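Local coordinates for thrombospondin related anonymous protein (Plasmodium falciparum, PDB 4F1J) that is a membrane adhesin of the malaria parasite that probably engages host ligands through its magnesium-binding von Willebrand factor A domain, at residues Y11-C16 and V118-D123; D15-I20 and G90-S95; K27-L32 and S179-V184; A46-A51 and D67-K72. All blocks are in the same frame, centred on the assembly; numbering follows the deposited sequence.

All four contacts belong to one VWA domain, a mixed sheet flanked by helices. Interaction 1 pairs two central strands and interaction 2 brings two loops together beyond their ends; they share Asp15 and Cys16, have centres about 10 Å apart, and both reach the same magnesium ion, Asp123 joining Ser17 and Ser19 as its ligands. Interaction 3 packs a helix on the loop of Trp181, whose ring lies beside Asp123 (Trp181 CZ2 to Asp123 CB, 4.0 Å) and Ile20. Interaction 4 is more remote, its centre about 24 Å from that of interaction 2, yet it bears on the same sheet, since Leu12 N lies 2.8 Å from Tyr50 O on the adjoining strand.

Interaction 1 (Y11-C16 and V118-D123); sequences YLLMDC and VVILTD. With MG (magnesium ion), chain C; EDO (1,2-ethanediol), chain J.
Two central parallel strands of the Rossmann-like VWA sheet are paired through Tyr11-Met14 and Val118-Leu121 and end at the magnesium site. Four backbone hydrogen bonds join them: Val119 N to Tyr11 O (2.9 Å), Leu13 N to Val119 O, Leu121 N to Leu13 O and Asp15 N to Leu121 O. On one face Leu13, against Ala97 and Leu98 of helix 94-106, brings CD1 to 3.8 Å from CG1 of Val118. On the other, Leu12 has CG anti to its backbone N (chi1 177°), and its CD1 meets CG of Leu121 at 3.9 Å; Leu36 of helix 22-38 packs on both leucines. At the strand ends, OD2 of Asp15 receives Thr122 OG1 on its anti lone pair (2.7 Å) and Asp123 N from above the carboxylate plane (3.3 Å). A magnesium-bound water gives OD2 a third donor at 2.6 Å, while OD1 is taken by Ser17. The Asp123 carboxylate stands 89° from that of Asp15 and binds magnesium through OD1 (2.1 Å). Asp15 is a second-shell residue: its bonds fix its rotation and orient a metal-bound water, and the nearby cation probably eases the closeness of the two carboxylates.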
loop_
_atom_site.group_PDB
_atom_site.type_symbol
_atom_site.label_atom_id
_atom_site.label_comp_id
_atom_site.label_asym_id
_atom_site.label_seq_id
_atom_site.Cartn_x
_atom_site.Cartn_y
_atom_site.Cartn_z
ATOM N N TYR A 11 2.644 2.437 -5.393
ATOM C CA TYR A 11 3.584 1.906 -4.431
ATOM C C TYR A 11 2.804 1.214 -3.318
ATOM O O TYR A 11 2.274 1.851 -2.367
ATOM C CB TYR A 11 4.493 2.993 -3.822
ATOM C CG TYR A 11 5.220 3.839 -4.829
ATOM C CD1 TYR A 11 4.595 4.928 -5.438
ATOM C CD2 TYR A 11 6.495 3.543 -5.213
ATOM C CE1 TYR A 11 5.258 5.689 -6.393
ATOM C CE2 TYR A 11 7.166 4.300 -6.148
ATOM C CZ TYR A 11 6.549 5.384 -6.730
ATOM O OH TYR A 11 7.240 6.105 -7.702
ATOM N N LEU A 12 2.749 -0.104 -3.441
ATOM C CA LEU A 12 2.100 -0.956 -2.441
ATOM C C LEU A 12 3.068 -1.232 -1.267
ATOM O O LEU A 12 4.137 -1.837 -1.460
ATOM C CB LEU A 12 1.626 -2.266 -3.100
ATOM C CG LEU A 12 0.988 -3.282 -2.151
ATOM C CD1 LEU A 12 -0.267 -2.734 -1.483
ATOM C CD2 LEU A 12 0.707 -4.604 -2.954
ATOM N N LEU A 13 2.698 -0.795 -0.052
ATOM C CA LEU A 13 3.535 -0.982 1.127
ATOM C C LEU A 13 2.763 -1.905 2.049
ATOM O O LEU A 13 1.719 -1.527 2.595
ATOM C CB LEU A 13 3.836 0.354 1.854
ATOM C CG LEU A 13 4.246 1.562 1.021
ATOM C CD1 LEU A 13 4.766 2.696 1.893
ATOM C CD2 LEU A 13 5.224 1.278 -0.096
ATOM N N MET A 14 3.278 -3.125 2.209
ATOM C CA MET A 14 2.521 -4.187 2.884
ATOM C C MET A 14 3.158 -4.515 4.238
ATOM O O MET A 14 4.250 -5.051 4.299
ATOM C CB MET A 14 2.476 -5.415 1.981
ATOM C CG MET A 14 1.710 -6.563 2.551
ATOM S SD MET A 14 1.658 -7.907 1.352
ATOM C CE MET A 14 0.468 -9.027 2.125
ATOM N N ASP A 15 2.467 -4.126 5.303
ATOM C CA ASP A 15 2.850 -4.406 6.682
ATOM C C ASP A 15 2.972 -5.922 6.842
ATOM O O ASP A 15 2.048 -6.656 6.471
ATOM C CB ASP A 15 1.754 -3.813 7.550
ATOM C CG ASP A 15 1.909 -4.056 9.054
ATOM O OD1 ASP A 15 2.489 -5.066 9.500
ATOM O OD2 ASP A 15 1.318 -3.219 9.763
ATOM N N CYS A 16 4.111 -6.393 7.355
ATOM C CA CYS A 16 4.317 -7.848 7.588
ATOM C C CYS A 16 4.695 -8.132 9.056
ATOM O O CYS A 16 5.342 -9.135 9.369
ATOM C CB CYS A 16 5.355 -8.418 6.618
ATOM S SG CYS A 16 7.006 -7.719 6.750
ATOM N N VAL A 118 0.585 5.953 -3.131
ATOM C CA VAL A 118 1.030 4.976 -2.155
ATOM C C VAL A 118 -0.218 4.304 -1.582
ATOM O O VAL A 118 -1.183 4.975 -1.204
ATOM C CB VAL A 118 1.852 5.650 -1.005
ATOM C CG1 VAL A 118 2.059 4.685 0.191
ATOM C CG2 VAL A 118 3.197 6.123 -1.474
ATOM N N VAL A 119 -0.219 2.973 -1.534
ATOM C CA VAL A 119 -1.290 2.244 -0.862
ATOM C C VAL A 119 -0.684 1.371 0.213
ATOM O O VAL A 119 0.167 0.503 -0.080
ATOM C CB VAL A 119 -2.093 1.383 -1.814
ATOM C CG1 VAL A 119 -3.159 0.634 -1.034
ATOM C CG2 VAL A 119 -2.744 2.269 -2.887
ATOM N N ILE A 120 -1.072 1.667 1.457
ATOM C CA ILE A 120 -0.563 0.979 2.644
ATOM C C ILE A 120 -1.613 -0.050 3.110
ATOM O O ILE A 120 -2.771 0.298 3.311
ATOM C CB ILE A 120 -0.281 1.983 3.786
ATOM C CG1 ILE A 120 0.905 2.890 3.461
ATOM C CG2 ILE A 120 -0.029 1.221 5.079
ATOM C CD1 ILE A 120 0.833 4.308 4.118
ATOM N N LEU A 121 -1.199 -1.302 3.295
ATOM C CA LEU A 121 -1.999 -2.318 3.982
ATOM C C LEU A 121 -1.380 -2.508 5.374
ATOM O O LEU A 121 -0.204 -2.827 5.486
ATOM C CB LEU A 121 -1.999 -3.636 3.210
ATOM C CG LEU A 121 -2.354 -3.619 1.718
ATOM C CD1 LEU A 121 -2.346 -5.067 1.181
ATOM C CD2 LEU A 121 -3.654 -2.894 1.472
ATOM N N THR A 122 -2.134 -2.224 6.441
ATOM C CA THR A 122 -1.521 -2.278 7.781
ATOM C C THR A 122 -2.483 -2.795 8.824
ATOM O O THR A 122 -3.668 -2.573 8.731
ATOM C CB THR A 122 -0.962 -0.889 8.192
ATOM O OG1 THR A 122 -0.122 -1.000 9.369
ATOM C CG2 THR A 122 -2.084 0.135 8.396
ATOM N N ASP A 123 -1.942 -3.449 9.849
ATOM C CA ASP A 123 -2.759 -3.900 10.991
ATOM C C ASP A 123 -2.348 -3.220 12.303
ATOM O O ASP A 123 -2.703 -3.697 13.386
ATOM C CB ASP A 123 -2.655 -5.415 11.137
ATOM C CG ASP A 123 -1.464 -5.868 11.958
ATOM O OD1 ASP A 123 -0.378 -5.206 11.934
ATOM O OD2 ASP A 123 -1.605 -6.940 12.579
HETATM MG MG MG C . 1.095 -5.058 13.362
HETATM C C1 EDO J . -1.704 -5.927 7.188
HETATM O O1 EDO J . -0.612 -5.844 8.110
HETATM C C2 EDO J . -1.421 -6.993 6.133
HETATM O O2 EDO J . -0.299 -6.669 5.323
HETATM O O HOH W 1 1.586 -3.229 12.367
HETATM O O HOH W 2 -0.231 -4.385 14.746
HETATM O O HOH W 3 2.432 -4.849 14.807
#

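Interaction 2 (D15-I20 and G90-S95); sequences DCSGSI and GRTNLS. With MG (magnesium ion), chain C; MG (magnesium ion), chain H; EDO (1,2-ethanediol), chain J.
Ser17 and Thr92 turn their hydroxyls to adjoining sides of the magnesium at the metal ion-dependent adhesion site (MIDAS), where Asp15-Ser19 forms the DXSXS motif of VWA domains. Ser17 holds OG between its backbone N and carbonyl carbon (chi1 59°), which turns it onto the magnesium at 2.2 Å; Ser19 adopts the same torsion and binds through OG at 2.1 Å. The other side of Ser17 is crowded by the opposite loop, CB lying 3.2 Å from Arg91 O. Thr92 OG1 stops 3.9 Å from the ion; a magnesium-bound water bridges to it, 2.7 Å from this OG1 and also donating to Asp15 OD2. Direct binding by Asp123 with threonine acting through water resembles the closed state of integrin alphaI domains. The Thr92 side chain runs obliquely to that of Asp15, its methyl CG2 nearest OD2. OD1 of that carboxylate receives Ser17 OG on its syn lone pair (2.6 Å) and Ser17 N nearly head-on, the latter closing an Asx turn that sets the first-shell serine. The backbones are tied by Gly18 N to Gly90 O, 2.9 Å and nearly straight at 167°, and a water links Ser19 N to the same carbonyl. Arg91 NH1 forms a salt bridge with Asp127. Asn93 caps the helix that follows, whose Ser95 holds a second magnesium ion through OG at 2.1 Å.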
loop_
_atom_site.group_PDB
_atom_site.type_symbol
_atom_site.label_atom_id
_atom_site.label_comp_id
_atom_site.label_asym_id
_atom_site.label_seq_id
_atom_site.Cartn_x
_atom_site.Cartn_y
_atom_site.Cartn_z
ATOM N N ASP A 15 2.467 -4.126 5.303
ATOM C CA ASP A 15 2.850 -4.406 6.682
ATOM C C ASP A 15 2.972 -5.922 6.842
ATOM O O ASP A 15 2.048 -6.656 6.471
ATOM C CB ASP A 15 1.754 -3.813 7.550
ATOM C CG ASP A 15 1.909 -4.056 9.054
ATOM O OD1 ASP A 15 2.489 -5.066 9.500
ATOM O OD2 ASP A 15 1.318 -3.219 9.763
ATOM N N CYS A 16 4.111 -6.393 7.355
ATOM C CA CYS A 16 4.317 -7.848 7.588
ATOM C C CYS A 16 4.695 -8.132 9.056
ATOM O O CYS A 16 5.342 -9.135 9.369
ATOM C CB CYS A 16 5.355 -8.418 6.618
ATOM S SG CYS A 16 7.006 -7.719 6.750
ATOM N N SER A 17 4.199 -7.267 9.928
ATOM C CA SER A 17 4.512 -7.289 11.367
ATOM C C SER A 17 4.014 -8.574 12.040
ATOM O O SER A 17 3.041 -9.205 11.596
ATOM C CB SER A 17 3.900 -6.088 12.084
ATOM O OG SER A 17 2.492 -6.016 11.961
ATOM N N GLY A 18 4.682 -8.934 13.137
ATOM C CA GLY A 18 4.347 -10.186 13.862
ATOM C C GLY A 18 2.920 -10.270 14.387
ATOM O O GLY A 18 2.339 -11.367 14.472
ATOM N N SER A 19 2.321 -9.122 14.678
ATOM C CA SER A 19 0.944 -9.031 15.172
ATOM C C SER A 19 -0.082 -9.708 14.277
ATOM O O SER A 19 -1.155 -10.132 14.736
ATOM C CB SER A 19 0.554 -7.570 15.284
ATOM O OG SER A 19 0.615 -6.985 14.001
ATOM N N ILE A 20 0.250 -9.796 12.998
ATOM C CA ILE A 20 -0.639 -10.376 11.987
ATOM C C ILE A 20 -1.059 -11.812 12.290
ATOM O O ILE A 20 -2.214 -12.173 12.082
ATOM C CB ILE A 20 0.012 -10.313 10.592
ATOM C CG1 ILE A 20 0.080 -8.842 10.136
ATOM C CG2 ILE A 20 -0.768 -11.193 9.563
ATOM C CD1 ILE A 20 0.813 -8.620 8.788
ATOM N N GLY A 90 8.078 -9.134 13.421
ATOM C CA GLY A 90 8.709 -7.848 13.649
ATOM C C GLY A 90 7.739 -6.710 13.868
ATOM O O GLY A 90 6.544 -6.930 14.023
ATOM N N ARG A 91 8.281 -5.499 13.874
ATOM C CA ARG A 91 7.546 -4.305 14.305
ATOM C C ARG A 91 6.895 -3.589 13.123
ATOM O O ARG A 91 6.505 -4.260 12.192
ATOM C CB ARG A 91 8.446 -3.402 15.175
ATOM C CG ARG A 91 9.745 -2.961 14.566
ATOM C CD ARG A 91 10.581 -2.165 15.590
ATOM N NE ARG A 91 11.758 -1.548 14.989
ATOM C CZ ARG A 91 11.749 -0.413 14.269
ATOM N NH1 ARG A 91 10.627 0.265 14.018
ATOM N NH2 ARG A 91 12.887 0.063 13.792
ATOM N N THR A 92 6.718 -2.271 13.184
ATOM C CA THR A 92 5.934 -1.550 12.157
ATOM C C THR A 92 6.660 -0.282 11.709
ATOM O O THR A 92 6.248 0.839 12.055
ATOM C CB THR A 92 4.526 -1.217 12.691
ATOM O OG1 THR A 92 3.954 -2.392 13.304
ATOM C CG2 THR A 92 3.607 -0.683 11.589
ATOM N N ASN A 93 7.716 -0.481 10.924
ATOM C CA ASN A 93 8.564 0.617 10.479
ATOM C C ASN A 93 7.985 1.194 9.183
ATOM O O ASN A 93 8.587 1.084 8.109
ATOM C CB ASN A 93 9.981 0.114 10.273
ATOM C CG ASN A 93 11.017 1.229 10.158
ATOM O OD1 ASN A 93 10.708 2.403 9.975
ATOM N ND2 ASN A 93 12.263 0.832 10.231
ATOM N N LEU A 94 6.826 1.831 9.308
ATOM C CA LEU A 94 6.182 2.497 8.170
ATOM C C LEU A 94 7.066 3.598 7.610
ATOM O O LEU A 94 7.113 3.804 6.392
ATOM C CB LEU A 94 4.831 3.098 8.565
ATOM C CG LEU A 94 4.085 3.839 7.437
ATOM C CD1 LEU A 94 3.825 2.911 6.286
ATOM C CD2 LEU A 94 2.790 4.477 7.959
ATOM N N SER A 95 7.766 4.321 8.476
ATOM C CA SER A 95 8.565 5.447 8.000
ATOM C C SER A 95 9.679 4.989 7.044
ATOM O O SER A 95 9.929 5.663 6.050
ATOM C CB SER A 95 9.085 6.293 9.173
ATOM O OG SER A 95 9.987 5.550 9.986
HETATM MG MG MG C . 1.095 -5.058 13.362
HETATM MG MG MG H . 11.919 6.381 10.430
HETATM C C1 EDO J . -1.704 -5.927 7.188
HETATM O O1 EDO J . -0.612 -5.844 8.110
HETATM C C2 EDO J . -1.421 -6.993 6.133
HETATM O O2 EDO J . -0.299 -6.669 5.323
HETATM O O HOH W 1 1.586 -3.229 12.367
HETATM O O HOH W 4 4.137 -6.870 15.609
HETATM O O HOH W 5 12.353 4.285 10.668
HETATM O O HOH W 3 2.432 -4.849 14.807
HETATM O O HOH W 2 -0.231 -4.385 14.746
HETATM O O HOH W 6 12.444 6.351 8.490
HETATM O O HOH W 7 13.897 6.923 10.820
#

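Interaction 3 (K27-L32 and S179-V184); sequences KHAVPL and SAWENV. With SO4 (sulfate ion), chain E.
His28, on helix 22-38, lies against the short 3-10 turn of Trp181-Asn183 that leads into helix 184-200. Its CB meets the edge of the indole, 3.6 Å from Trp181 CE3 and close to the ring plane. With CG anti to the carbonyl carbon (chi1 -56°), the imidazole then passes over the backbone of the turn. CG and ND1 lie by Trp181 O, ND1 at 3.5 Å; this carbonyl oxygen sits over the ring face, displaced toward the rim, while CB of Lys27 backs the opposite face. Farther out, CE1 touches Glu182 CA at 3.9 Å, an off-centre CH-pi contact, and NE2 at the tip passes the same carbon at 4.2 Å. Alongside, Ala29 CB packs on Trp181 CZ3 at 4.1 Å. One turn on, Leu32 meets Val184 at about a right angle, CD2 lying 4.0 Å from Val184 CB, with Phe149 and Ile151 of the sheet and Ile188 of helix 184-200 also against the leucine. The indole continues to Ile20 and Asp123. The contact joins helix 22-38 to the turn that leads into helix 184-200, on one side of the VWA sheet, and its tryptophan borders the metal ion-dependent adhesion site.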
loop_
_atom_site.group_PDB
_atom_site.type_symbol
_atom_site.label_atom_id
_atom_site.label_comp_id
_atom_site.label_asym_id
_atom_site.label_seq_id
_atom_site.Cartn_x
_atom_site.Cartn_y
_atom_site.Cartn_z
ATOM N N LYS A 27 -3.960 -16.884 5.086
ATOM C CA LYS A 27 -5.366 -16.952 4.660
ATOM C C LYS A 27 -5.973 -15.629 4.229
ATOM O O LYS A 27 -6.948 -15.632 3.468
ATOM C CB LYS A 27 -6.268 -17.620 5.724
ATOM C CG LYS A 27 -5.926 -19.089 5.984
ATOM C CD LYS A 27 -5.859 -19.965 4.735
ATOM C CE LYS A 27 -7.197 -20.567 4.339
ATOM N NZ LYS A 27 -7.067 -21.485 3.141
ATOM N N HIS A 28 -5.386 -14.508 4.654
ATOM C CA HIS A 28 -5.992 -13.203 4.385
ATOM C C HIS A 28 -5.060 -12.146 3.793
ATOM O O HIS A 28 -5.431 -11.528 2.770
ATOM C CB HIS A 28 -6.659 -12.643 5.618
ATOM C CG HIS A 28 -7.700 -13.557 6.205
ATOM N ND1 HIS A 28 -8.840 -13.915 5.525
ATOM C CD2 HIS A 28 -7.767 -14.168 7.408
ATOM C CE1 HIS A 28 -9.564 -14.722 6.287
ATOM N NE2 HIS A 28 -8.932 -14.900 7.432
ATOM N N ALA A 29 -3.906 -11.901 4.428
ATOM C CA ALA A 29 -2.983 -10.816 3.968
ATOM C C ALA A 29 -2.480 -11.047 2.548
ATOM O O ALA A 29 -2.584 -10.156 1.693
ATOM C CB ALA A 29 -1.773 -10.623 4.931
ATOM N N VAL A 30 -1.943 -12.232 2.292
ATOM C CA VAL A 30 -1.432 -12.545 0.958
ATOM C C VAL A 30 -2.563 -12.534 -0.092
ATOM O O VAL A 30 -2.434 -11.878 -1.122
ATOM C CB VAL A 30 -0.535 -13.824 0.944
ATOM C CG1 VAL A 30 -0.290 -14.324 -0.470
ATOM C CG2 VAL A 30 0.824 -13.509 1.647
ATOM N N PRO A 31 -3.671 -13.257 0.156
ATOM C CA PRO A 31 -4.832 -13.143 -0.743
ATOM C C PRO A 31 -5.380 -11.729 -0.938
ATOM O O PRO A 31 -5.894 -11.422 -2.022
ATOM C CB PRO A 31 -5.870 -14.051 -0.095
ATOM C CG PRO A 31 -5.061 -15.072 0.642
ATOM C CD PRO A 31 -3.870 -14.312 1.176
ATOM N N LEU A 32 -5.279 -10.880 0.082
ATOM C CA LEU A 32 -5.744 -9.492 -0.033
ATOM C C LEU A 32 -4.866 -8.703 -1.011
ATOM O O LEU A 32 -5.389 -7.964 -1.853
ATOM C CB LEU A 32 -5.707 -8.810 1.312
ATOM C CG LEU A 32 -5.942 -7.304 1.361
ATOM C CD1 LEU A 32 -7.317 -6.968 0.821
ATOM C CD2 LEU A 32 -5.764 -6.800 2.814
ATOM N N SER A 179 -11.185 -2.983 7.768
ATOM C CA SER A 179 -11.864 -4.280 7.718
ATOM C C SER A 179 -11.394 -5.202 8.829
ATOM O O SER A 179 -10.237 -5.159 9.240
ATOM C CB SER A 179 -11.563 -4.974 6.391
ATOM O OG SER A 179 -12.268 -6.214 6.280
ATOM N N ALA A 180 -12.294 -6.065 9.293
ATOM C CA ALA A 180 -11.904 -7.198 10.129
ATOM C C ALA A 180 -11.167 -8.166 9.238
ATOM O O ALA A 180 -11.402 -8.173 8.025
ATOM C CB ALA A 180 -13.139 -7.861 10.753
ATOM N N TRP A 181 -10.309 -8.997 9.823
ATOM C CA TRP A 181 -9.477 -9.900 9.067
ATOM C C TRP A 181 -10.293 -10.760 8.087
ATOM O O TRP A 181 -9.952 -10.879 6.921
ATOM C CB TRP A 181 -8.670 -10.805 10.009
ATOM C CG TRP A 181 -7.383 -10.197 10.410
ATOM C CD1 TRP A 181 -7.054 -9.694 11.618
ATOM C CD2 TRP A 181 -6.257 -9.965 9.551
ATOM N NE1 TRP A 181 -5.779 -9.195 11.590
ATOM C CE2 TRP A 181 -5.263 -9.349 10.330
ATOM C CE3 TRP A 181 -5.989 -10.239 8.202
ATOM C CZ2 TRP A 181 -4.024 -8.978 9.805
ATOM C CZ3 TRP A 181 -4.762 -9.881 7.681
ATOM C CH2 TRP A 181 -3.782 -9.261 8.484
ATOM N N GLU A 182 -11.375 -11.352 8.592
ATOM C CA GLU A 182 -12.176 -12.292 7.797
ATOM C C GLU A 182 -12.832 -11.654 6.572
ATOM O O GLU A 182 -13.129 -12.370 5.608
ATOM C CB GLU A 182 -13.248 -12.954 8.661
ATOM C CG GLU A 182 -14.139 -11.987 9.367
ATOM C CD GLU A 182 -13.707 -11.677 10.790
ATOM O OE1 GLU A 182 -12.465 -11.553 11.098
ATOM O OE2 GLU A 182 -14.651 -11.544 11.612
ATOM N N ASN A 183 -12.999 -10.323 6.594
ATOM C CA ASN A 183 -13.775 -9.603 5.598
ATOM C C ASN A 183 -12.939 -8.826 4.565
ATOM O O ASN A 183 -13.507 -8.177 3.686
ATOM C CB ASN A 183 -14.710 -8.620 6.324
ATOM C CG ASN A 183 -15.803 -8.085 5.449
ATOM O OD1 ASN A 183 -16.111 -6.884 5.491
ATOM N ND2 ASN A 183 -16.445 -8.963 4.679
ATOM N N VAL A 184 -11.609 -8.919 4.647
ATOM C CA VAL A 184 -10.749 -8.036 3.829
ATOM C C VAL A 184 -11.022 -8.120 2.329
ATOM O O VAL A 184 -10.987 -7.103 1.647
ATOM C CB VAL A 184 -9.248 -8.232 4.094
ATOM C CG1 VAL A 184 -8.920 -7.730 5.513
ATOM C CG2 VAL A 184 -8.795 -9.657 3.874
HETATM S S SO4 E . -10.711 -8.599 13.587
HETATM O O1 SO4 E . -11.821 -9.521 13.856
HETATM O O2 SO4 E . -9.680 -8.782 14.617
HETATM O O3 SO4 E . -10.149 -8.950 12.306
HETATM O O4 SO4 E . -11.245 -7.224 13.595
#

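Interaction 4 (A46-A51 and D67-K72); sequences AIHLYA and DASKNK. With SO4 (sulfate ion), chain D.
Ser69 docks on Leu49 at strand 47-54 of the VWA sheet, where the loop between strand 58-62 and helix 72-80 turns back to the sheet. Its carbonyl O accepts Leu49 N at 2.9 Å in a bond that is almost perfectly straight (178°). The side chain returns the grip: with OG anti to the backbone N (chi1 -177°), the hydroxyl donates to Leu49 O at 2.6 Å. A single serine thus satisfies both backbone polar atoms of Leu49, as a neighbouring strand would, while His48 and Tyr50 pair with strand 8-15. Ser69 O is also approached by His48 CA at 3.5 Å, a CA-H...O contact.

Beside this, the aliphatic part of Lys70 lies along the His48 imidazole, both side chains pointing the same way. Lys70 CG stands over the ring centre in a CH-pi contact, 3.8 Å from the centroid and 7° off the normal, and CD follows over the ring at 3.7 Å from CE1. The chain then bends about the CG-CD bond, and NZ reaches a salt bridge with Glu44 and a hydrogen bond to His65 O. His48 NE2 is bonded to Glu44 O, so the same residue anchors the tips of both side chains.

Farther out, Ser69 OG also accepts from His65 N, a second bond consistent with a fixed hydroxyl. Asn71 OD1 caps the helix that follows, and within the loop Lys70 N donates to Asp67 O at 3.2 Å.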
loop_
_atom_site.group_PDB
_atom_site.type_symbol
_atom_site.label_atom_id
_atom_site.label_comp_id
_atom_site.label_asym_id
_atom_site.label_seq_id
_atom_site.Cartn_x
_atom_site.Cartn_y
_atom_site.Cartn_z
ATOM N N ALA A 46 -0.358 2.280 -18.470
ATOM C CA ALA A 46 -1.330 2.433 -17.411
ATOM C C ALA A 46 -0.591 2.314 -16.089
ATOM O O ALA A 46 0.351 3.066 -15.825
ATOM C CB ALA A 46 -2.444 1.396 -17.548
ATOM N N ILE A 47 -1.032 1.409 -15.229
ATOM C CA ILE A 47 -0.451 1.294 -13.893
ATOM C C ILE A 47 0.880 0.543 -13.926
ATOM O O ILE A 47 1.032 -0.485 -14.600
ATOM C CB ILE A 47 -1.419 0.558 -12.898
ATOM C CG1 ILE A 47 -2.832 1.148 -12.915
ATOM C CG2 ILE A 47 -0.807 0.538 -11.476
ATOM C CD1 ILE A 47 -2.966 2.461 -12.355
ATOM N N HIS A 48 1.864 1.077 -13.203
ATOM C CA HIS A 48 3.093 0.374 -12.926
ATOM C C HIS A 48 3.148 0.195 -11.405
ATOM O O HIS A 48 3.136 1.186 -10.655
ATOM C CB HIS A 48 4.339 1.162 -13.334
ATOM C CG HIS A 48 4.502 1.366 -14.814
ATOM N ND1 HIS A 48 5.712 1.730 -15.373
ATOM C CD2 HIS A 48 3.621 1.303 -15.843
ATOM C CE1 HIS A 48 5.572 1.857 -16.683
ATOM N NE2 HIS A 48 4.313 1.616 -16.993
ATOM N N LEU A 49 3.257 -1.062 -10.978
ATOM C CA LEU A 49 3.325 -1.431 -9.572
ATOM C C LEU A 49 4.728 -1.499 -9.021
ATOM O O LEU A 49 5.647 -2.011 -9.652
ATOM C CB LEU A 49 2.673 -2.815 -9.384
ATOM C CG LEU A 49 2.592 -3.361 -7.961
ATOM C CD1 LEU A 49 1.598 -2.561 -7.131
ATOM C CD2 LEU A 49 2.201 -4.854 -8.085
ATOM N N TYR A 50 4.865 -1.005 -7.784
ATOM C CA TYR A 50 6.021 -1.250 -6.925
ATOM C C TYR A 50 5.447 -1.898 -5.677
ATOM O O TYR A 50 4.327 -1.602 -5.276
ATOM C CB TYR A 50 6.684 0.058 -6.539
ATOM C CG TYR A 50 7.597 -0.014 -5.314
ATOM C CD1 TYR A 50 7.084 0.146 -4.012
ATOM C CD2 TYR A 50 8.960 -0.269 -5.465
ATOM C CE1 TYR A 50 7.941 0.111 -2.906
ATOM C CE2 TYR A 50 9.808 -0.346 -4.350
ATOM C CZ TYR A 50 9.282 -0.156 -3.084
ATOM O OH TYR A 50 10.151 -0.214 -1.990
ATOM N N ALA A 51 6.206 -2.792 -5.070
ATOM C CA ALA A 51 5.749 -3.401 -3.815
ATOM C C ALA A 51 6.899 -3.587 -2.874
ATOM O O ALA A 51 7.984 -4.017 -3.267
ATOM C CB ALA A 51 5.023 -4.756 -4.060
ATOM N N ASP A 67 9.323 -6.198 -15.212
ATOM C CA ASP A 67 8.271 -6.926 -15.910
ATOM C C ASP A 67 7.061 -7.138 -15.017
ATOM O O ASP A 67 5.941 -6.953 -15.454
ATOM C CB ASP A 67 8.780 -8.281 -16.417
ATOM C CG ASP A 67 9.738 -8.160 -17.612
ATOM O OD1 ASP A 67 9.891 -7.069 -18.209
ATOM O OD2 ASP A 67 10.345 -9.210 -17.929
ATOM N N ALA A 68 7.288 -7.496 -13.748
ATOM C CA ALA A 68 6.200 -7.769 -12.812
ATOM C C ALA A 68 5.430 -6.490 -12.427
ATOM O O ALA A 68 4.262 -6.521 -12.103
ATOM C CB ALA A 68 6.744 -8.439 -11.584
ATOM N N SER A 69 6.103 -5.354 -12.507
ATOM C CA SER A 69 5.467 -4.064 -12.316
ATOM C C SER A 69 4.339 -3.777 -13.301
ATOM O O SER A 69 3.360 -3.101 -12.971
ATOM C CB SER A 69 6.559 -2.992 -12.429
ATOM O OG SER A 69 6.079 -1.675 -12.198
ATOM N N LYS A 70 4.477 -4.320 -14.518
ATOM C CA LYS A 70 3.603 -4.029 -15.647
ATOM C C LYS A 70 2.765 -5.248 -16.118
ATOM O O LYS A 70 2.036 -5.167 -17.107
ATOM C CB LYS A 70 4.488 -3.512 -16.786
ATOM C CG LYS A 70 5.117 -2.142 -16.487
ATOM C CD LYS A 70 6.141 -1.707 -17.540
ATOM C CE LYS A 70 7.300 -2.641 -17.657
ATOM N NZ LYS A 70 8.444 -2.004 -18.358
ATOM N N ASN A 71 2.840 -6.358 -15.379
ATOM C CA ASN A 71 2.168 -7.604 -15.750
ATOM C C ASN A 71 1.553 -8.270 -14.534
ATOM O O ASN A 71 2.265 -8.683 -13.616
ATOM C CB ASN A 71 3.151 -8.547 -16.438
ATOM C CG ASN A 71 2.490 -9.823 -16.913
ATOM O OD1 ASN A 71 2.292 -10.744 -16.146
ATOM N ND2 ASN A 71 2.106 -9.860 -18.191
ATOM N N LYS A 72 0.227 -8.381 -14.551
ATOM C CA LYS A 72 -0.510 -8.884 -13.401
ATOM C C LYS A 72 -0.126 -10.302 -13.033
ATOM O O LYS A 72 0.082 -10.592 -11.885
ATOM C CB LYS A 72 -2.014 -8.789 -13.642
ATOM C CG LYS A 72 -2.507 -7.349 -13.740
ATOM C CD LYS A 72 -3.965 -7.273 -14.173
ATOM C CE LYS A 72 -4.900 -7.468 -12.997
ATOM N NZ LYS A 72 -6.275 -7.057 -13.329
HETATM S S SO4 D . 13.072 -7.717 -14.349
HETATM O O1 SO4 D . 13.674 -8.884 -15.003
HETATM O O2 SO4 D . 14.158 -6.829 -13.941
HETATM O O3 SO4 D . 12.128 -7.073 -15.263
HETATM O O4 SO4 D . 12.413 -8.200 -13.130
#